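Local coordinates for protein aminoglycoside phosphotransferase (PDB 6FUC) that probably phosphorylates the 3'' hydroxyl of streptomycin at the expense of ATP, a kinase-like reaction that confers resistance to the antibiotic, at residues D75-A80 and G84-T89; A166-Y171 and E260-H265. All blocks are in the same frame, centred on the assembly; numbering follows the deposited sequence.

Contact 1 (D75-A80 and G84-T89)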
ATOM      1  N   ASP A  75      12.629   3.553  15.587  1.00  7.77           N
ATOM      2  CA  ASP A  75      12.598   4.813  16.345  1.00  7.72           C
ATOM      3  C   ASP A  75      11.480   5.689  15.767  1.00  7.39           C
ATOM      4  O   ASP A  75      11.021   5.491  14.645  1.00  8.34           O
ATOM      5  CB  ASP A  75      13.937   5.523  16.366  1.00  8.67           C
ATOM      6  CG  ASP A  75      14.159   6.415  17.608  1.00  8.88           C
ATOM      7  OD1 ASP A  75      13.248   6.508  18.468  1.00  9.89           O
ATOM      8  OD2 ASP A  75      15.254   7.038  17.657  1.00  9.44           O
ATOM      9  N   TRP A  76      11.133   6.694  16.560  1.00  8.21           N
ATOM     10  CA  TRP A  76      10.141   7.704  16.237  1.00  8.73           C
ATOM     11  C   TRP A  76      10.665   9.034  16.753  1.00  8.66           C
ATOM     12  O   TRP A  76      10.997   9.093  17.943  1.00  9.24           O
ATOM     13  CB  TRP A  76       8.790   7.345  16.929  1.00  9.50           C
ATOM     14  CG  TRP A  76       7.799   8.472  16.884  1.00  9.82           C
ATOM     15  CD1 TRP A  76       7.382   9.250  17.914  1.00 11.94           C
ATOM     16  CD2 TRP A  76       7.049   8.889  15.733  1.00  9.60           C
ATOM     17  NE1 TRP A  76       6.449  10.153  17.478  1.00 12.15           N
ATOM     18  CE2 TRP A  76       6.252   9.967  16.136  1.00 11.36           C
ATOM     19  CE3 TRP A  76       6.963   8.459  14.383  1.00 10.00           C
ATOM     20  CZ2 TRP A  76       5.345  10.572  15.269  1.00 12.09           C
ATOM     21  CZ3 TRP A  76       6.102   9.087  13.553  1.00 11.42           C
ATOM     22  CH2 TRP A  76       5.323  10.126  13.987  1.00 12.07           C
ATOM     23  N   ARG A  77      10.817  10.000  15.877  1.00  8.16           N
ATOM     24  CA  ARG A  77      11.523  11.238  16.196  1.00  8.88           C
ATOM     25  C   ARG A  77      10.683  12.404  15.730  1.00  9.37           C
ATOM     26  O   ARG A  77      10.145  12.365  14.608  1.00 11.69           O
ATOM     27  CB  ARG A  77      12.886  11.233  15.509  1.00  9.04           C
ATOM     28  CG  ARG A  77      13.775  10.111  15.991  1.00  9.05           C
ATOM     29  CD  ARG A  77      15.165  10.179  15.407  1.00  9.42           C
ATOM     30  NE  ARG A  77      15.927   9.024  15.832  1.00  9.02           N
ATOM     31  CZ  ARG A  77      17.122   8.705  15.400  1.00  8.85           C
ATOM     32  NH1 ARG A  77      17.770   9.506  14.556  1.00 10.61           N
ATOM     33  NH2 ARG A  77      17.679   7.614  15.803  1.00 10.96           N
ATOM     34  N   VAL A  78      10.584  13.439  16.571  1.00  9.68           N
ATOM     35  CA  VAL A  78       9.740  14.559  16.244  1.00 11.79           C
ATOM     36  C   VAL A  78      10.474  15.850  16.541  1.00 13.04           C
ATOM     37  O   VAL A  78      11.305  15.952  17.448  1.00 15.95           O
ATOM     38  CB  VAL A  78       8.419  14.568  17.031  1.00 14.27           C
ATOM     39  CG1 VAL A  78       7.660  13.329  16.705  0.70 12.29           C
ATOM     40  CG2 VAL A  78       8.596  14.676  18.538  0.70 21.32           C
ATOM     41  N   GLY A  79      10.214  16.888  15.746  1.00 16.01           N
ATOM     42  CA  GLY A  79      10.660  18.231  16.058  1.00 20.12           C
ATOM     43  C   GLY A  79       9.765  19.241  15.393  1.00 16.55           C
ATOM     44  O   GLY A  79       8.748  18.900  14.846  1.00 16.84           O
ATOM     45  N   ALA A  80      10.202  20.498  15.379  1.00 21.06           N
ATOM     46  CA  ALA A  80       9.432  21.570  14.799  1.00 22.90           C
ATOM     47  C   ALA A  80       9.083  21.457  13.311  1.00 24.74           C
ATOM     48  O   ALA A  80       8.019  21.944  12.843  1.00 28.85           O
ATOM     49  CB  ALA A  80      10.166  22.870  15.083  1.00 27.50           C
ATOM     50  N   GLY A  84      10.009  11.750  11.895  1.00 10.61           N
ATOM     51  CA  GLY A  84      10.668  10.635  11.207  1.00 10.08           C
ATOM     52  C   GLY A  84      10.339   9.348  11.859  1.00  9.00           C
ATOM     53  O   GLY A  84      10.380   9.203  13.077  1.00  9.75           O
ATOM     54  N   LEU A  85      10.018   8.365  11.007  1.00  8.67           N
ATOM     55  CA  LEU A  85       9.694   7.012  11.416  1.00  8.07           C
ATOM     56  C   LEU A  85      10.776   6.090  10.870  1.00  7.87           C
ATOM     57  O   LEU A  85      10.896   5.938   9.644  1.00  9.58           O
ATOM     58  CB  LEU A  85       8.326   6.616  10.861  1.00  8.22           C
ATOM     59  CG  LEU A  85       7.903   5.200  11.004  1.00  8.99           C
ATOM     60  CD1 LEU A  85       7.928   4.742  12.439  1.00  8.71           C
ATOM     61  CD2 LEU A  85       6.534   4.945  10.366  1.00 10.24           C
ATOM     62  N   LEU A  86      11.565   5.503  11.762  1.00  7.75           N
ATOM     63  CA  LEU A  86      12.682   4.638  11.361  1.00  8.13           C
ATOM     64  C   LEU A  86      12.232   3.194  11.521  1.00  8.36           C
ATOM     65  O   LEU A  86      11.715   2.818  12.577  1.00  8.97           O
ATOM     66  CB  LEU A  86      13.925   4.915  12.214  1.00  8.09           C
ATOM     67  CG  LEU A  86      14.668   6.197  11.982  1.00  9.86           C
ATOM     68  CD1 LEU A  86      13.893   7.432  12.325  1.00 11.32           C
ATOM     69  CD2 LEU A  86      15.970   6.196  12.741  1.00 11.11           C
ATOM     70  N   THR A  87      12.403   2.363  10.460  1.00  8.84           N
ATOM     71  CA  THR A  87      12.000   0.994  10.468  1.00  8.97           C
ATOM     72  C   THR A  87      13.104   0.074   9.926  1.00  8.81           C
ATOM     73  O   THR A  87      13.991   0.496   9.193  1.00 10.64           O
ATOM     74  CB  THR A  87      10.706   0.800   9.625  1.00 10.18           C
ATOM     75  OG1 THR A  87      10.922   1.340   8.300  1.00 11.66           O
ATOM     76  CG2 THR A  87       9.469   1.468  10.279  1.00 11.14           C
ATOM     77  N   SER A  88      12.998  -1.198  10.302  1.00  8.97           N
ATOM     78  CA  SER A  88      13.909  -2.203   9.757  1.00  9.08           C
ATOM     79  C   SER A  88      13.537  -2.482   8.275  1.00  9.44           C
ATOM     80  O   SER A  88      12.379  -2.568   7.894  1.00 10.35           O
ATOM     81  CB  SER A  88      13.884  -3.450  10.595  1.00  9.84           C
ATOM     82  OG  SER A  88      12.579  -3.994  10.648  1.00 10.35           O
ATOM     83  N   THR A  89      14.578  -2.739   7.468  1.00 10.13           N
ATOM     84  CA  THR A  89      14.366  -3.257   6.141  1.00 10.27           C
ATOM     85  C   THR A  89      13.746  -4.616   6.181  1.00  8.94           C
ATOM     86  O   THR A  89      14.181  -5.476   6.952  1.00 10.72           O
ATOM     87  CB  THR A  89      15.710  -3.330   5.401  1.00 12.53           C
ATOM     88  OG1 THR A  89      16.182  -1.994   5.328  1.00 13.61           O
ATOM     89  CG2 THR A  89      15.625  -3.969   4.037  1.00 13.20           C
TER
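D75, W76 and R77 pair with L86, L85 and G84 in the antiparallel beta hairpin of strands 73-79 and 82-88, at the edge of the five-stranded sheet of the kinase-like N-terminal lobe. The two hydrogen-bonded pairs each have both backbone bonds: D75 N to L86 O (3.2 Å) with L86 N to D75 O, and R77 N to G84 O with G84 N to R77 O (2.8 Å). Between them, W76 and L85 form a non-hydrogen-bonded pair, where the indole turns its edge to its partner, W76 CE3 lying 4.2 Å from L85 CB. On the other face, the side chain of R77, extended from CG to NE, crosses L86 at about a right angle and sets its guanidinium over the methyl L86 CD2. D75 OD2 lies in the guanidinium plane and takes both R77 NE (2.8 Å) and R77 NH2 (3.1 Å), side-on; the carboxylate is turned against the guanidinium, with NE above its plane and NH2 at the anti lone pair. R77 NH2 also forms a salt bridge with D14, and R77 NH1 donates to L10 O. W76 and L85 pack on helix 50-63, R57 making a cation-pi contact with the indole, while strand 40-45 continues the sheet beyond L86.

Contact 2 (A166-Y171 and E260-H265)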
ATOM      1  N   ALA A 166     -17.472  11.220  -9.702  1.00 11.84           N
ATOM      2  CA  ALA A 166     -18.941  11.140  -9.882  1.00 13.31           C
ATOM      3  C   ALA A 166     -19.415   9.818 -10.500  1.00 11.77           C
ATOM      4  O   ALA A 166     -20.557   9.443 -10.284  1.00 14.15           O
ATOM      5  CB  ALA A 166     -19.409  12.338 -10.718  1.00 15.80           C
ATOM      6  N   ARG A 167     -18.566   9.101 -11.231  1.00 12.25           N
ATOM      7  CA  ARG A 167     -18.925   7.771 -11.739  1.00 11.73           C
ATOM      8  C   ARG A 167     -19.079   6.734 -10.601  1.00 11.05           C
ATOM      9  O   ARG A 167     -19.822   5.790 -10.683  1.00 12.76           O
ATOM     10  CB  ARG A 167     -17.897   7.200 -12.705  1.00 13.39           C
ATOM     11  CG  ARG A 167     -17.748   7.943 -14.006  1.00 15.19           C
ATOM     12  CD  ARG A 167     -16.687   7.311 -14.988  1.00 17.94           C
ATOM     13  NE  ARG A 167     -16.534   8.336 -16.047  1.00 21.50           N
ATOM     14  CZ  ARG A 167     -15.584   8.249 -16.961  1.00 21.11           C
ATOM     15  NH1 ARG A 167     -14.757   7.213 -16.928  1.00 25.23           N
ATOM     16  NH2 ARG A 167     -15.443   9.193 -17.883  1.00 27.65           N
ATOM     17  N   LEU A 168     -18.314   6.956  -9.540  1.00  9.35           N
ATOM     18  CA  LEU A 168     -18.244   6.016  -8.405  1.00  8.89           C
ATOM     19  C   LEU A 168     -19.281   6.372  -7.331  1.00  8.84           C
ATOM     20  O   LEU A 168     -19.753   5.472  -6.626  1.00  9.12           O
ATOM     21  CB  LEU A 168     -16.856   6.089  -7.827  1.00  9.39           C
ATOM     22  CG  LEU A 168     -15.717   5.714  -8.813  1.00  9.94           C
ATOM     23  CD1 LEU A 168     -14.367   5.894  -8.130  1.00 12.59           C
ATOM     24  CD2 LEU A 168     -15.877   4.309  -9.373  1.00 12.63           C
ATOM     25  N   ALA A 169     -19.545   7.680  -7.139  1.00  9.27           N
ATOM     26  CA  ALA A 169     -20.390   8.164  -6.063  1.00  9.27           C
ATOM     27  C   ALA A 169     -21.736   7.445  -5.911  1.00  9.17           C
ATOM     28  O   ALA A 169     -22.166   7.233  -4.761  1.00 10.14           O
ATOM     29  CB  ALA A 169     -20.577   9.663  -6.134  1.00 11.06           C
ATOM     30  N   PRO A 170     -22.450   7.102  -6.992  1.00  9.43           N
ATOM     31  CA  PRO A 170     -23.740   6.470  -6.823  1.00 10.29           C
ATOM     32  C   PRO A 170     -23.686   5.074  -6.220  1.00  9.18           C
ATOM     33  O   PRO A 170     -24.734   4.562  -5.832  1.00 10.14           O
ATOM     34  CB  PRO A 170     -24.323   6.419  -8.288  1.00 12.11           C
ATOM     35  CG  PRO A 170     -23.550   7.467  -9.023  1.00 13.56           C
ATOM     36  CD  PRO A 170     -22.170   7.429  -8.422  1.00 11.58           C
ATOM     37  N   TYR A 171     -22.497   4.473  -6.264  1.00  8.64           N
ATOM     38  CA  TYR A 171     -22.342   3.074  -5.844  1.00  8.76           C
ATOM     39  C   TYR A 171     -21.820   2.923  -4.458  1.00  7.71           C
ATOM     40  O   TYR A 171     -21.579   1.781  -4.020  1.00  8.25           O
ATOM     41  CB  TYR A 171     -21.496   2.331  -6.884  1.00  9.62           C
ATOM     42  CG  TYR A 171     -22.274   2.181  -8.139  1.00 11.89           C
ATOM     43  CD1 TYR A 171     -23.198   1.165  -8.255  1.00 16.72           C
ATOM     44  CD2 TYR A 171     -22.167   3.097  -9.176  1.00 15.15           C
ATOM     45  CE1 TYR A 171     -24.034   1.069  -9.330  1.00 23.03           C
ATOM     46  CE2 TYR A 171     -23.026   3.005 -10.291  1.00 20.06           C
ATOM     47  CZ  TYR A 171     -23.927   1.970 -10.333  1.00 25.05           C
ATOM     48  OH  TYR A 171     -24.755   1.753 -11.423  1.00153.42           O
ATOM     49  N   GLU A 260     -14.166  -5.210  -7.964  1.00 11.19           N
ATOM     50  CA  GLU A 260     -12.746  -5.020  -8.173  1.00 11.89           C
ATOM     51  C   GLU A 260     -12.460  -3.674  -8.872  1.00 10.89           C
ATOM     52  O   GLU A 260     -11.591  -2.909  -8.482  1.00 12.02           O
ATOM     53  CB  GLU A 260     -12.189  -6.177  -8.945  1.00 12.79           C
ATOM     54  CG  GLU A 260     -10.688  -6.103  -9.216  1.00 13.57           C
ATOM     55  CD  GLU A 260     -10.175  -7.125 -10.198  1.00 17.30           C
ATOM     56  OE1 GLU A 260     -10.862  -8.127 -10.497  1.00 22.96           O
ATOM     57  OE2 GLU A 260      -9.064  -6.968 -10.730  1.00 17.64           O
ATOM     58  N   ARG A 261     -13.201  -3.461  -9.967  1.00 11.14           N
ATOM     59  CA  ARG A 261     -12.984  -2.255 -10.763  1.00 11.50           C
ATOM     60  C   ARG A 261     -13.296  -0.981  -9.979  1.00 10.30           C
ATOM     61  O   ARG A 261     -12.669   0.046 -10.182  1.00 10.91           O
ATOM     62  CB  ARG A 261     -13.793  -2.372 -12.076  1.00 15.98           C
ATOM     63  CG  ARG A 261     -13.089  -3.050 -13.232  1.00 24.19           C
ATOM     64  CD  ARG A 261     -13.951  -2.988 -14.506  0.50 26.48           C
ATOM     65  NE  ARG A 261     -14.314  -1.597 -14.801  0.50 34.63           N
ATOM     66  CZ  ARG A 261     -15.525  -1.061 -14.651  0.50 43.68           C
ATOM     67  NH1 ARG A 261     -16.540  -1.805 -14.217  0.50 45.78           N
ATOM     68  NH2 ARG A 261     -15.718   0.224 -14.946  0.50 35.15           N
ATOM     69  N   PHE A 262     -14.336  -1.042  -9.120  1.00 10.02           N
ATOM     70  CA  PHE A 262     -14.672   0.104  -8.301  1.00  9.55           C
ATOM     71  C   PHE A 262     -13.424   0.498  -7.483  1.00  8.87           C
ATOM     72  O   PHE A 262     -13.086   1.678  -7.407  1.00  8.96           O
ATOM     73  CB  PHE A 262     -15.846  -0.252  -7.392  1.00  9.56           C
ATOM     74  CG  PHE A 262     -16.247   0.801  -6.416  1.00  8.92           C
ATOM     75  CD1 PHE A 262     -17.124   1.807  -6.732  1.00  8.68           C
ATOM     76  CD2 PHE A 262     -15.675   0.827  -5.160  1.00  9.08           C
ATOM     77  CE1 PHE A 262     -17.458   2.797  -5.804  1.00  9.62           C
ATOM     78  CE2 PHE A 262     -15.995   1.814  -4.240  1.00 10.11           C
ATOM     79  CZ  PHE A 262     -16.907   2.773  -4.566  1.00 10.24           C
ATOM     80  N   TYR A 263     -12.808  -0.469  -6.796  1.00  8.91           N
ATOM     81  CA  TYR A 263     -11.624  -0.119  -5.989  1.00  8.60           C
ATOM     82  C   TYR A 263     -10.427   0.286  -6.828  1.00  8.44           C
ATOM     83  O   TYR A 263      -9.670   1.175  -6.417  1.00  9.59           O
ATOM     84  CB  TYR A 263     -11.293  -1.277  -5.008  1.00  9.14           C
ATOM     85  CG  TYR A 263     -12.277  -1.313  -3.887  1.00  8.28           C
ATOM     86  CD1 TYR A 263     -12.207  -0.373  -2.853  1.00  8.78           C
ATOM     87  CD2 TYR A 263     -13.334  -2.215  -3.851  1.00  7.98           C
ATOM     88  CE1 TYR A 263     -13.159  -0.332  -1.849  1.00  8.92           C
ATOM     89  CE2 TYR A 263     -14.275  -2.192  -2.831  1.00  8.11           C
ATOM     90  CZ  TYR A 263     -14.221  -1.252  -1.850  1.00  7.83           C
ATOM     91  OH  TYR A 263     -15.123  -1.152  -0.842  1.00  8.66           O
ATOM     92  N   LEU A 264     -10.237  -0.343  -7.983  1.00  9.05           N
ATOM     93  CA  LEU A 264      -9.175   0.079  -8.890  1.00  9.61           C
ATOM     94  C   LEU A 264      -9.303   1.545  -9.248  1.00  9.46           C
ATOM     95  O   LEU A 264      -8.334   2.257  -9.303  1.00 10.77           O
ATOM     96  CB  LEU A 264      -9.180  -0.778 -10.149  1.00 10.73           C
ATOM     97  CG  LEU A 264      -8.010  -0.485 -11.085  1.00 14.07           C
ATOM     98  CD1 LEU A 264      -6.635  -0.794 -10.436  1.00 16.68           C
ATOM     99  CD2 LEU A 264      -8.206  -1.261 -12.360  1.00 18.13           C
ATOM    100  N   HIS A 265     -10.552   1.926  -9.534  1.00  9.24           N
ATOM    101  CA  HIS A 265     -10.826   3.269  -9.981  1.00  9.74           C
ATOM    102  C   HIS A 265     -10.879   4.326  -8.845  1.00  9.64           C
ATOM    103  O   HIS A 265     -10.521   5.485  -9.073  1.00 10.54           O
ATOM    104  CB  HIS A 265     -12.119   3.303 -10.770  1.00 10.04           C
ATOM    105  CG  HIS A 265     -11.973   2.617 -12.088  1.00 11.75           C
ATOM    106  ND1 HIS A 265     -13.038   2.462 -12.952  1.00 15.72           N
ATOM    107  CD2 HIS A 265     -10.899   2.035 -12.693  1.00 13.84           C
ATOM    108  CE1 HIS A 265     -12.609   1.813 -14.031  1.00 18.49           C
ATOM    109  NE2 HIS A 265     -11.320   1.537 -13.898  1.00 17.16           N
TER
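The nearest CA atoms are those of L168 and F262, 6.9 Å apart, where the C-terminal part of helix 161-168 and the 3-10 segment 169-171 meet helix 257-266 without a hydrogen bond between them. L168 and F262 carry the greater part of the contact, and L168 divides its two methyls. L168 CD2 lies 3.8 Å from F262 CD1 and 4.1 Å from H265 CB, whereas L168 CD1 rests against the backbone, 3.9 Å from H265 C. F262 has CG anti to its backbone N (chi1 176°), which carries the ring across to L168, and the two side chains cross obliquely. The carbonyl oxygen L168 O lies in the plane of the phenyl ring, at its edge, 3.6 Å from F262 CE1. Y171 N donates to the same L168 O at 2.9 Å, the bond that closes the 3-10 turn. Y171 adds its CB, with Y171 CB 4.2 Å from F262 CE1, while its phenol leads away from the helix. From helix 131-143, L131 touches F262 and F135 touches L168, so the contact belongs to a three-helix meeting in the helical part of the fold. Its chemistry is chiefly apolar: methyl and ring contacts join the helices, and the electropositive rim of the phenyl ring probably gives a slight electrostatic gain against the carbonyl oxygen already held by Y171.

From the N terminus, the chain first runs through the early sheet strands and helix 50-63 before contact 1 closes a short hairpin with only three residues between its segments. It then leaves the N-terminal lobe, and contact 2 opens at residues 166-171, to be closed by residues 260-265 after 88 intervening residues that include helices 172-181 and 219-233. The two contacts follow in series and neither nest nor cross. They lie on opposite sides of the chain's centre. The centres of contact 1 and contact 2 are about 35 Å apart, and the nearest atoms of contact 1 and contact 2 about 24 Å apart. Contact 1 is local to the sheet; contact 2 brings distant helices of the helical part together.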